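Local coordinates for protein GCN5-related N-acetyltransferase (Kribbella flavida, PDB 4H89) that probably acts as an acyltransferase of the GCN5-related N-acetyltransferase family, moving an acyl group, presumably acetyl from acetyl-coenzyme A, to an unspecified acceptor, at residues A17-P20 with A21-P24; V105-A108 with L109-M113; I114-A117 with G118-G121; A137-L140 with W141-L144. All coordinates share one frame; numbering follows the deposited sequence. Where two conformers were deposited one is given.

Contact 1: residues A17-P20 with A21-P24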
loop_
_atom_site.group_PDB
_atom_site.type_symbol
_atom_site.label_atom_id
_atom_site.label_comp_id
_atom_site.label_asym_id
_atom_site.label_seq_id
_atom_site.Cartn_x
_atom_site.Cartn_y
_atom_site.Cartn_z
ATOM N N ALA A 17 -22.013 13.339 10.698
ATOM C CA ALA A 17 -22.228 14.736 10.416
ATOM C C ALA A 17 -20.974 15.572 10.255
ATOM O O ALA A 17 -21.079 16.699 9.740
ATOM C CB ALA A 17 -23.125 15.338 11.488
ATOM N N ASP A 18 -19.790 15.076 10.681
ATOM C CA ASP A 18 -18.533 15.816 10.471
ATOM C C ASP A 18 -18.020 15.726 9.040
ATOM O O ASP A 18 -17.155 16.498 8.658
ATOM C CB ASP A 18 -17.473 15.244 11.414
ATOM C CG ASP A 18 -17.782 15.462 12.864
ATOM O OD1 ASP A 18 -18.317 16.499 13.238
ATOM O OD2 ASP A 18 -17.369 14.577 13.669
ATOM N N TRP A 19 -18.509 14.762 8.249
ATOM C CA TRP A 19 -17.915 14.530 6.916
ATOM C C TRP A 19 -17.920 15.780 6.012
ATOM O O TRP A 19 -16.913 16.051 5.361
ATOM C CB TRP A 19 -18.515 13.293 6.214
ATOM C CG TRP A 19 -18.086 13.178 4.804
ATOM C CD1 TRP A 19 -18.859 13.392 3.691
ATOM C CD2 TRP A 19 -16.739 12.994 4.312
ATOM N NE1 TRP A 19 -18.092 13.295 2.576
ATOM C CE2 TRP A 19 -16.796 13.023 2.926
ATOM C CE3 TRP A 19 -15.514 12.743 4.925
ATOM C CZ2 TRP A 19 -15.678 12.874 2.141
ATOM C CZ3 TRP A 19 -14.384 12.589 4.149
ATOM C CH2 TRP A 19 -14.485 12.658 2.754
ATOM N N PRO A 20 -19.015 16.551 5.961
ATOM C CA PRO A 20 -18.969 17.749 5.130
ATOM C C PRO A 20 -17.900 18.738 5.456
ATOM O O PRO A 20 -17.451 19.432 4.570
ATOM C CB PRO A 20 -20.388 18.346 5.291
ATOM C CG PRO A 20 -21.231 17.164 5.605
ATOM C CD PRO A 20 -20.367 16.334 6.494
ATOM N N ALA A 21 -17.445 18.788 6.709
ATOM C CA ALA A 21 -16.350 19.663 7.096
ATOM C C ALA A 21 -15.009 19.082 6.730
ATOM O O ALA A 21 -14.045 19.812 6.501
ATOM C CB ALA A 21 -16.416 19.913 8.593
ATOM N N ILE A 22 -14.904 17.759 6.639
ATOM C CA ILE A 22 -13.652 17.071 6.287
ATOM C C ILE A 22 -13.379 17.066 4.791
ATOM O O ILE A 22 -12.240 17.217 4.339
ATOM C CB ILE A 22 -13.676 15.611 6.827
ATOM C CG1 ILE A 22 -13.838 15.626 8.345
ATOM C CG2 ILE A 22 -12.402 14.855 6.400
ATOM C CD1 ILE A 22 -14.184 14.279 8.913
ATOM N N LEU A 23 -14.425 16.902 4.000
ATOM C CA LEU A 23 -14.344 16.841 2.524
ATOM C C LEU A 23 -13.475 17.948 1.905
ATOM O O LEU A 23 -12.613 17.645 1.102
ATOM C CB LEU A 23 -15.767 16.792 1.926
ATOM C CG LEU A 23 -15.847 16.880 0.402
ATOM C CD1 LEU A 23 -15.186 15.705 -0.283
ATOM C CD2 LEU A 23 -17.316 16.955 -0.011
ATOM N N PRO A 24 -13.685 19.221 2.288
ATOM C CA PRO A 24 -12.799 20.238 1.692
ATOM C C PRO A 24 -11.342 20.062 1.997
ATOM O O PRO A 24 -10.507 20.496 1.192
ATOM C CB PRO A 24 -13.358 21.577 2.205
ATOM C CG PRO A 24 -14.436 21.263 3.180
ATOM C CD PRO A 24 -14.749 19.801 3.125
HETATM O O HOH W 1 -19.509 18.890 9.099
#
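Leu23 lies across the indole of Trp19 in the first turns of helix 19-32. Its CB stands over one face, toward the rim, in a CH-pi contact 4.3 Å from the centroid of the six-membered ring. Its CD1 reaches the benzo part of the ring, 3.8 Å from Trp19 CZ2. The Ile22 side chain crosses that of Trp19 at about a right angle, CG2 lying 3.8 Å from Trp19 CZ3. The indole can lie along the helix in this way because Trp19 CG is anti to the backbone N (chi1 171°), which carries the ring forward over the following turn. The other branch of Ile22 packs on the backbone, CG1 being 3.4 Å from Asp18 O.

The backbone bonds change from i+3 to i+4 over these residues. Asp18 O receives a weak bond from Ala21 N and a longer one from Ile22 N, whereas Trp19 O takes a well-directed bond from Leu23 N (3.0 Å, 162°) and a weak one from Ile22 N. Pro24 has no N-H to give, and its CD sits 3.1 Å from Pro20 O where the next bond would fall, so the helix kinks. A water joins Ala17 O to Ala21 N, weakly at the latter. Asp18 OD2 forms a salt bridge with Arg12 and accepts from Glu15 N. Trp19 packs on Arg48 and Trp51 of helix 44-51, while Ile22 turns to Val64 and Ser75 of strands 61-66 and 72-80.

Contact 2: residues V105-A108 with L109-M113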
loop_
_atom_site.group_PDB
_atom_site.type_symbol
_atom_site.label_atom_id
_atom_site.label_comp_id
_atom_site.label_asym_id
_atom_site.label_seq_id
_atom_site.Cartn_x
_atom_site.Cartn_y
_atom_site.Cartn_z
ATOM N N VAL A 105 -2.423 20.702 15.688
ATOM C CA VAL A 105 -3.485 19.796 15.371
ATOM C C VAL A 105 -2.946 18.455 14.888
ATOM O O VAL A 105 -3.454 17.396 15.293
ATOM C CB VAL A 105 -4.496 20.413 14.382
ATOM C CG1 VAL A 105 -5.552 19.411 13.965
ATOM C CG2 VAL A 105 -5.163 21.642 14.971
ATOM N N GLY A 106 -1.951 18.479 14.018
ATOM C CA GLY A 106 -1.303 17.261 13.559
ATOM C C GLY A 106 -0.747 16.463 14.708
ATOM O O GLY A 106 -0.912 15.240 14.750
ATOM N N ARG A 107 -0.065 17.137 15.636
ATOM C CA ARG A 107 0.492 16.441 16.776
ATOM C C ARG A 107 -0.600 15.784 17.609
ATOM O O ARG A 107 -0.464 14.632 18.027
ATOM C CB ARG A 107 1.298 17.383 17.671
ATOM C CG ARG A 107 2.042 16.667 18.786
ATOM C CD ARG A 107 2.128 17.455 20.100
ATOM N NE ARG A 107 0.816 17.858 20.620
ATOM C CZ ARG A 107 -0.032 17.087 21.319
ATOM N NH1 ARG A 107 0.243 15.822 21.634
ATOM N NH2 ARG A 107 -1.175 17.600 21.704
ATOM N N ALA A 108 -1.672 16.509 17.876
ATOM C CA ALA A 108 -2.731 15.985 18.676
ATOM C C ALA A 108 -3.361 14.772 18.010
ATOM O O ALA A 108 -3.645 13.757 18.663
ATOM C CB ALA A 108 -3.764 17.053 18.925
ATOM N N LEU A 109 -3.635 14.872 16.717
ATOM C CA LEU A 109 -4.241 13.744 15.998
ATOM C C LEU A 109 -3.319 12.533 16.032
ATOM O O LEU A 109 -3.803 11.408 16.213
ATOM C CB LEU A 109 -4.565 14.153 14.561
ATOM C CG LEU A 109 -5.711 15.102 14.315
ATOM C CD1 LEU A 109 -5.628 15.621 12.882
ATOM C CD2 LEU A 109 -7.019 14.389 14.566
ATOM N N CYS A 110 -2.034 12.729 15.802
ATOM C CA CYS A 110 -1.136 11.583 15.758
ATOM C C CYS A 110 -0.903 10.991 17.137
ATOM O O CYS A 110 -0.835 9.774 17.258
ATOM C CB CYS A 110 0.181 11.978 15.101
ATOM S SG CYS A 110 1.255 10.558 14.731
ATOM N N GLN A 111 -0.760 11.814 18.160
ATOM C CA GLN A 111 -0.625 11.262 19.499
ATOM C C GLN A 111 -1.853 10.439 19.883
ATOM O O GLN A 111 -1.751 9.368 20.463
ATOM C CB GLN A 111 -0.381 12.350 20.529
ATOM C CG GLN A 111 -0.120 11.803 21.928
ATOM C CD GLN A 111 1.146 10.953 21.975
ATOM O OE1 GLN A 111 2.187 11.424 21.580
ATOM N NE2 GLN A 111 1.025 9.678 22.317
ATOM N N ASP A 112 -3.028 10.963 19.577
ATOM C CA ASP A 112 -4.264 10.240 19.842
ATOM C C ASP A 112 -4.270 8.895 19.090
ATOM O O ASP A 112 -4.691 7.874 19.626
ATOM C CB ASP A 112 -5.489 11.082 19.463
ATOM C CG ASP A 112 -6.769 10.315 19.660
ATOM O OD1 ASP A 112 -7.293 10.278 20.802
ATOM O OD2 ASP A 112 -7.203 9.738 18.653
HETATM N N MSE A 113 -3.803 8.902 17.850
HETATM C CA MSE A 113 -3.714 7.678 17.054
HETATM C C MSE A 113 -2.729 6.670 17.681
HETATM O O MSE A 113 -3.042 5.465 17.752
HETATM C CB MSE A 113 -3.325 8.066 15.615
HETATM C CG MSE A 113 -3.212 6.899 14.641
HETATM SE SE MSE A 113 -1.512 6.038 14.644
HETATM C CE MSE A 113 -2.143 4.380 14.174
HETATM O O HOH W 2 2.570 14.212 21.974
#
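Val105 and Leu109 make the apolar part of this contact, one turn apart at the start of helix 105-119. The two side chains lie side by side and point the same way, Val105 CG1 coming to 3.9 Å from Leu109 CD1. Leu109 CG, anti to its own carbonyl carbon (chi1 -72°), is thereby turned back over the preceding turn, 3.4 Å from Val105 O. Both side chains pack on Ala65 of strand 61-66, and Leu109 also meets Phe94.

The backbone bonds are those of a regular alpha helix: Leu109 N to Val105 O (2.9 Å), Cys110 N to Gly106 O, Gln111 N to Arg107 O (2.8 Å) and Asp112 N to Ala108 O. This helix is the connection of a beta-alpha-beta unit between the parallel strands 89-96 and 124-131, a central element of the GNAT fold.

On the polar side, one of Arg107's two conformers crosses Gln111 with guanidinium and amide planes only 15° apart. There a water links them, accepting from Arg107 NH1 at 2.9 Å and donating to Gln111 OE1 at 2.8 Å. This NH1 also lies 3.7 Å from Gln111 CB. The amide's other end, NE2, bonds to Asp115 OD1, and Asp112 forms a salt bridge with Arg61.

Contact 3: residues I114-A117 with G118-G121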
loop_
_atom_site.group_PDB
_atom_site.type_symbol
_atom_site.label_atom_id
_atom_site.label_comp_id
_atom_site.label_asym_id
_atom_site.label_seq_id
_atom_site.Cartn_x
_atom_site.Cartn_y
_atom_site.Cartn_z
ATOM N N ILE A 114 -1.601 7.143 18.167
ATOM C CA ILE A 114 -0.625 6.257 18.803
ATOM C C ILE A 114 -1.234 5.656 20.055
ATOM O O ILE A 114 -1.065 4.448 20.306
ATOM C CB ILE A 114 0.654 7.073 19.183
ATOM C CG1 ILE A 114 1.437 7.441 17.934
ATOM C CG2 ILE A 114 1.546 6.300 20.170
ATOM C CD1 ILE A 114 2.490 8.528 18.109
ATOM N N ASP A 115 -1.936 6.458 20.836
ATOM C CA ASP A 115 -2.584 5.960 22.065
ATOM C C ASP A 115 -3.640 4.904 21.726
ATOM O O ASP A 115 -3.717 3.824 22.369
ATOM C CB ASP A 115 -3.205 7.081 22.884
ATOM C CG ASP A 115 -2.189 8.095 23.415
ATOM O OD1 ASP A 115 -0.978 7.858 23.327
ATOM O OD2 ASP A 115 -2.651 9.148 23.878
ATOM N N TRP A 116 -4.413 5.158 20.684
ATOM C CA TRP A 116 -5.407 4.200 20.221
ATOM C C TRP A 116 -4.752 2.902 19.792
ATOM O O TRP A 116 -5.207 1.825 20.165
ATOM C CB TRP A 116 -6.208 4.821 19.050
ATOM C CG TRP A 116 -7.063 3.850 18.282
ATOM C CD1 TRP A 116 -8.334 3.466 18.604
ATOM C CD2 TRP A 116 -6.704 3.139 17.102
ATOM N NE1 TRP A 116 -8.796 2.563 17.678
ATOM C CE2 TRP A 116 -7.814 2.316 16.761
ATOM C CE3 TRP A 116 -5.570 3.102 16.294
ATOM C CZ2 TRP A 116 -7.835 1.520 15.608
ATOM C CZ3 TRP A 116 -5.558 2.263 15.164
ATOM C CH2 TRP A 116 -6.691 1.493 14.833
ATOM N N ALA A 117 -3.704 2.982 19.001
ATOM C CA ALA A 117 -3.091 1.767 18.457
ATOM C C ALA A 117 -2.554 0.939 19.596
ATOM O O ALA A 117 -2.596 -0.299 19.557
ATOM C CB ALA A 117 -1.997 2.134 17.466
ATOM N N GLY A 118 -1.987 1.595 20.597
ATOM C CA GLY A 118 -1.478 0.902 21.769
ATOM C C GLY A 118 -2.573 0.161 22.501
ATOM O O GLY A 118 -2.437 -1.041 22.785
ATOM N N ARG A 119 -3.667 0.850 22.822
ATOM C CA ARG A 119 -4.728 0.196 23.583
ATOM C C ARG A 119 -5.437 -0.867 22.784
ATOM O O ARG A 119 -5.940 -1.837 23.365
ATOM C CB ARG A 119 -5.705 1.167 24.238
ATOM C CG ARG A 119 -6.578 1.929 23.338
ATOM C CD ARG A 119 -7.670 2.723 24.106
ATOM N NE ARG A 119 -8.341 3.581 23.149
ATOM C CZ ARG A 119 -7.950 4.810 22.806
ATOM N NH1 ARG A 119 -8.612 5.442 21.842
ATOM N NH2 ARG A 119 -6.945 5.418 23.430
ATOM N N GLU A 120 -5.437 -0.760 21.455
ATOM C CA GLU A 120 -6.069 -1.767 20.610
ATOM C C GLU A 120 -5.148 -2.955 20.333
ATOM O O GLU A 120 -5.533 -3.901 19.660
ATOM C CB GLU A 120 -6.493 -1.148 19.300
ATOM C CG GLU A 120 -7.702 -0.246 19.436
ATOM C CD GLU A 120 -8.967 -0.988 19.798
ATOM O OE1 GLU A 120 -9.128 -2.156 19.400
ATOM O OE2 GLU A 120 -9.796 -0.366 20.469
ATOM N N GLY A 121 -3.929 -2.919 20.858
ATOM C CA GLY A 121 -3.103 -4.098 20.798
ATOM C C GLY A 121 -2.162 -4.238 19.627
ATOM O O GLY A 121 -1.465 -5.240 19.503
#
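Trp116 and Arg119 meet through unlike first torsions: CG of Trp116 is anti to its backbone N (chi1 168°), whereas CG of Arg119 sits between backbone N and carbonyl carbon (chi1 68°), and the extended chain folds the guanidinium back over the preceding turn. This is the C-terminal end of helix 105-119, closed by a Schellman motif in which Gly121 takes positive phi and its N bonds to Gly118 O. Trp116 CA lies over the centre of the guanidinium face, 3.7 Å from Arg119 CZ. The indole stands nearly perpendicular to that group, planes 82° apart, with Arg119 NH1 at the ring edge, 3.8 Å from Trp116 CD1.

Glu120 CG lies over one indole face, toward the rim, in a CH-pi contact 3.8 Å from the centroid of the five-membered ring. Replacing Trp116 by an alanine would probably leave the Glu120 methylene without its aromatic support and Arg119 NH1 without the ring edge. The indole also meets the ring of Phe122, and Trp116 and Arg119 touch Arg61 of strand 61-66. Trp116 O accepts from Glu120 N at 2.9 Å, with Glu120 CG packed 3.3 Å and Arg119 CG 3.5 Å from it.

Contact 4: residues A137-L140 with W141-L144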
loop_
_atom_site.group_PDB
_atom_site.type_symbol
_atom_site.label_atom_id
_atom_site.label_comp_id
_atom_site.label_asym_id
_atom_site.label_seq_id
_atom_site.Cartn_x
_atom_site.Cartn_y
_atom_site.Cartn_z
ATOM N N ALA A 137 5.741 17.410 8.331
ATOM C CA ALA A 137 5.202 16.112 8.709
ATOM C C ALA A 137 6.327 15.170 9.141
ATOM O O ALA A 137 6.224 14.521 10.149
ATOM C CB ALA A 137 4.392 15.507 7.578
ATOM N N VAL A 138 7.378 15.069 8.338
ATOM C CA VAL A 138 8.480 14.192 8.641
ATOM C C VAL A 138 9.016 14.470 10.028
ATOM O O VAL A 138 9.180 13.570 10.839
ATOM C CB VAL A 138 9.612 14.246 7.585
ATOM C CG1 VAL A 138 10.742 13.334 7.999
ATOM C CG2 VAL A 138 9.104 13.784 6.213
ATOM N N LYS A 139 9.349 15.722 10.302
ATOM C CA LYS A 139 9.908 16.100 11.581
ATOM C C LYS A 139 8.922 15.881 12.718
ATOM O O LYS A 139 9.318 15.501 13.811
ATOM C CB LYS A 139 10.430 17.539 11.532
ATOM C CG LYS A 139 11.654 17.616 10.605
ATOM C CD LYS A 139 12.207 19.020 10.575
ATOM C CE LYS A 139 13.349 19.152 9.573
ATOM N NZ LYS A 139 14.430 18.144 9.809
ATOM N N LEU A 140 7.642 16.130 12.477
ATOM C CA LEU A 140 6.630 15.906 13.495
ATOM C C LEU A 140 6.560 14.416 13.818
ATOM O O LEU A 140 6.606 14.033 14.976
ATOM C CB LEU A 140 5.253 16.410 13.009
ATOM C CG LEU A 140 4.042 16.040 13.890
ATOM C CD1 LEU A 140 4.191 16.617 15.273
ATOM C CD2 LEU A 140 2.734 16.491 13.252
ATOM N N TRP A 141 6.538 13.576 12.791
ATOM C CA TRP A 141 6.467 12.144 13.034
ATOM C C TRP A 141 7.731 11.663 13.762
ATOM O O TRP A 141 7.639 10.844 14.677
ATOM C CB TRP A 141 6.283 11.354 11.756
ATOM C CG TRP A 141 5.176 11.700 10.865
ATOM C CD1 TRP A 141 5.170 11.542 9.467
ATOM C CD2 TRP A 141 3.952 12.248 11.197
ATOM N NE1 TRP A 141 4.018 11.939 8.958
ATOM C CE2 TRP A 141 3.219 12.364 9.986
ATOM C CE3 TRP A 141 3.351 12.631 12.373
ATOM C CZ2 TRP A 141 1.956 12.905 9.925
ATOM C CZ3 TRP A 141 2.105 13.192 12.320
ATOM C CH2 TRP A 141 1.393 13.309 11.110
ATOM N N GLN A 142 8.903 12.150 13.367
ATOM C CA GLN A 142 10.137 11.824 14.099
ATOM C C GLN A 142 10.025 12.221 15.567
ATOM O O GLN A 142 10.484 11.477 16.451
ATOM C CB GLN A 142 11.355 12.471 13.428
ATOM C CG GLN A 142 11.692 11.799 12.108
ATOM C CD GLN A 142 12.768 12.507 11.336
ATOM O OE1 GLN A 142 12.805 13.746 11.294
ATOM N NE2 GLN A 142 13.598 11.747 10.662
ATOM N N SER A 143 9.459 13.395 15.841
ATOM C CA SER A 143 9.313 13.860 17.223
ATOM C C SER A 143 8.380 12.975 18.050
ATOM O O SER A 143 8.447 12.993 19.280
ATOM C CB SER A 143 8.838 15.315 17.280
ATOM O OG SER A 143 7.439 15.448 17.076
ATOM N N LEU A 144 7.554 12.185 17.359
ATOM C CA LEU A 144 6.607 11.273 17.980
ATOM C C LEU A 144 7.077 9.849 17.900
ATOM O O LEU A 144 6.296 8.937 18.135
ATOM C CB LEU A 144 5.234 11.422 17.351
ATOM C CG LEU A 144 4.566 12.760 17.670
ATOM C CD1 LEU A 144 3.328 12.908 16.799
ATOM C CD2 LEU A 144 4.269 12.906 19.147
HETATM O O HOH W 3 13.930 15.020 9.088
#
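Leu140 O receives the hydroxyl of Ser143 at 2.7 Å from OG, in the carbonyl plane on a lone pair, and a weak bond from Leu144 N. Both grips come at the C-terminal turn of helix 135-143, which in this GNAT fold packs beside helix 105-119 on the sheet. Ser143 OG reaches back because chi1 of 80° places it between its backbone N and carbonyl carbon.

Ala137 O has a double role. It accepts from Trp141 N at 2.8 Å, and it also stands over one face of that residue's indole, 3.1 Å from Trp141 CG. Ala137 CB comes near the nitrogen side of the ring, 3.8 Å from Trp141 NE1. The preceding residue, Leu140, crosses the benzo part obliquely, its CD2 lying 3.5 Å from Trp141 CZ3. Other rings complete the setting: Phe127 is edge-to-face with Trp141, and Phe94 meets it at about 40°. With an alanine at Trp141, the helix would probably keep the bond to Ala137 O, but Leu140 CD2 would lose its aromatic neighbour and a gap would open toward Phe94 and Phe127.

Beside this, Leu140 and Leu144 run side by side, CD1 to CD1 at 4.1 Å. On the polar side Gln142 lies along Val138, and a water accepts from Lys139 NZ at 3.2 Å and donates to Gln142 OE1 at 2.8 Å.

Overall arrangement
Contact 3 follows contact 2 along helix 105-119, their centres about 13 Å apart. Contact 4, on helix 135-143, packs against this helix, its centre about 11 Å from that of contact 2. Cys110 CB touches Trp141 CZ3 at 3.6 Å and Leu144 CD1 at 3.7 Å, while Ile114 CD1 approaches Leu144 O at 3.8 Å. Contact 1 stands apart at the start of helix 19-32, about 18 Å from contact 2 and 26 Å from contact 4, centre to centre. In GNAT enzymes the loop after the fourth strand and the N-terminus of the next helix typically bind the pyrophosphate of acetyl-coenzyme A, so that site probably lies near the start of contact 2.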